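PDB 6HUZ: coenzyme F420-dependent N(5),N(10)-methenyltetrahydromethanopterin reductase-related protein from Desulfurobacterium thermolithotrophum DSM 11699, which binds an iron-guanylylpyridinol cofactor and, as a bacterial paralog of [Fe]-hydrogenase, uses tetrahydrofolate derivatives as substrates. Local coordinates for the interface of chains A and B. Residues are numbered along the deposited sequence; one frame, centred on the assembly and turned at random. Chains: chain A/B, Coenzyme F420-dependent N(5),N(10)-methenyltetrahydromethanopterin reductase-related protein.

The interface of chains A and B. Residues chain A 13, 17-18, 23; chain B 227-228, 276.
A:Tyr13 and B:Leu228 meet where the last turn of helix 207-228 of chain B brings its end up to the short helix 11-17 of chain A; B:Leu228 still has helical backbone torsions, while A:Leu18, just past the chain A helix, is extended. The tyrosine reaches across tip first. CG stands anti to the backbone N (chi1 -178°), which sends the ring away from its own helix, and the phenol OH donates a hydrogen bond of 2.6 Å to B:Leu228 O. That carbonyl oxygen lies at the ring edge, in the ring plane, and is met on a lone pair in the carbonyl plane at a C=O...OH angle of 119°. CB and CD2 of B:Leu228 lie near the hydroxyl, CD2 3.9 Å from A:Tyr13 OH. A phenylalanine here would keep the ring but would probably leave B:Leu228 O without its phenol donor at the end of the helix. One residue back in chain B, and at the end of helix 11-17 in chain A, a water bridges the two chains, bonded at 2.8 Å to A:Lys17 O and at 2.7 Å to B:Ile227 O, both backbone carbonyls. The apolar part of the patch lies beside it: A:Leu18 CD1 packs 3.6 Å from B:Ile227 CG2, the gamma methyl branch, and the two side chains cross obliquely. The same methyl also meets the aliphatic stem of A:Lys23, with CE at 4.0 Å. That stem bends at chi2 and carries CD past the backbone carbonyl of B:Leu276, 3.3 Å from its O; the lysine thus contributes mainly its methylenes here. The patch is a small part, near the periphery, of the two-fold interface of the deposited dimer, which is probably the biological one, as [Fe]-hydrogenase relatives are homodimers; here the N-terminal part of chain A, whose A:Tyr13 and A:Lys17 also line the methenyltetrahydrofolate pocket, faces the end of helix 207-228 and the loop at B:Leu276, and its twin lies across the two-fold axis.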
loop_
_atom_site.group_PDB
_atom_site.type_symbol
_atom_site.label_atom_id
_atom_site.label_comp_id
_atom_site.label_asym_id
_atom_site.label_seq_id
_atom_site.Cartn_x
_atom_site.Cartn_y
_atom_site.Cartn_z
ATOM N N TYR A 13 10.028 -1.526 -29.980
ATOM C CA TYR A 13 10.119 -1.555 -28.525
ATOM C C TYR A 13 10.581 -2.918 -28.032
ATOM O O TYR A 13 11.503 -2.971 -27.222
ATOM C CB TYR A 13 8.817 -1.128 -27.834
ATOM C CG TYR A 13 9.000 -1.136 -26.330
ATOM C CD1 TYR A 13 9.556 -0.042 -25.674
ATOM C CD2 TYR A 13 8.747 -2.281 -25.585
ATOM C CE1 TYR A 13 9.789 -0.063 -24.306
ATOM C CE2 TYR A 13 8.978 -2.317 -24.214
ATOM C CZ TYR A 13 9.513 -1.205 -23.582
ATOM O OH TYR A 13 9.778 -1.209 -22.240
ATOM N N LYS A 17 14.504 -1.364 -27.652
ATOM C CA LYS A 17 14.351 -0.650 -26.405
ATOM C C LYS A 17 14.427 -1.637 -25.280
ATOM O O LYS A 17 15.293 -1.492 -24.418
ATOM C CB LYS A 17 13.069 0.167 -26.438
ATOM C CG LYS A 17 13.173 1.165 -27.580
ATOM C CD LYS A 17 11.982 2.081 -27.685
ATOM C CE LYS A 17 12.177 3.040 -28.851
ATOM N NZ LYS A 17 11.331 4.260 -28.724
ATOM N N LEU A 18 13.556 -2.647 -25.299
ATOM C CA LEU A 18 13.557 -3.732 -24.329
ATOM C C LEU A 18 13.980 -4.954 -25.171
ATOM O O LEU A 18 13.260 -5.399 -26.078
ATOM C CB LEU A 18 12.190 -3.942 -23.648
ATOM C CG LEU A 18 12.120 -5.030 -22.549
ATOM C CD1 LEU A 18 12.829 -4.586 -21.240
ATOM C CD2 LEU A 18 10.676 -5.336 -22.184
ATOM N N LYS A 23 16.174 -10.766 -22.410
ATOM C CA LYS A 23 15.636 -10.632 -21.071
ATOM C C LYS A 23 14.570 -11.651 -20.720
ATOM O O LYS A 23 14.487 -12.057 -19.563
ATOM C CB LYS A 23 15.044 -9.221 -20.874
ATOM C CG LYS A 23 16.018 -8.073 -21.158
ATOM C CD LYS A 23 16.597 -7.498 -19.908
ATOM C CE LYS A 23 17.182 -6.135 -20.150
ATOM N NZ LYS A 23 18.372 -5.898 -19.302
ATOM N N ILE B 227 15.074 -0.081 -17.231
ATOM C CA ILE B 227 14.844 -1.182 -18.152
ATOM C C ILE B 227 13.613 -0.996 -19.030
ATOM O O ILE B 227 13.734 -1.137 -20.239
ATOM C CB ILE B 227 14.819 -2.506 -17.335
ATOM C CG1 ILE B 227 16.155 -2.679 -16.549
ATOM C CG2 ILE B 227 14.592 -3.667 -18.255
ATOM C CD1 ILE B 227 16.200 -3.795 -15.540
ATOM N N LEU B 228 12.439 -0.695 -18.458
ATOM C CA LEU B 228 11.255 -0.509 -19.293
ATOM C C LEU B 228 11.323 0.811 -20.057
ATOM O O LEU B 228 10.768 0.914 -21.154
ATOM C CB LEU B 228 9.997 -0.508 -18.429
ATOM C CG LEU B 228 9.725 -1.843 -17.739
ATOM C CD1 LEU B 228 8.453 -1.757 -16.923
ATOM C CD2 LEU B 228 9.637 -2.964 -18.792
ATOM N N LEU B 276 13.348 -8.665 -14.814
ATOM C CA LEU B 276 14.142 -8.250 -15.984
ATOM C C LEU B 276 15.660 -8.139 -15.751
ATOM O O LEU B 276 16.410 -8.283 -16.712
ATOM C CB LEU B 276 13.557 -6.956 -16.560
ATOM C CG LEU B 276 12.068 -7.056 -16.937
ATOM C CD1 LEU B 276 11.447 -5.676 -17.155
ATOM C CD2 LEU B 276 11.865 -7.924 -18.153
HETATM O O HOH W 1 15.910 -1.799 -21.698
#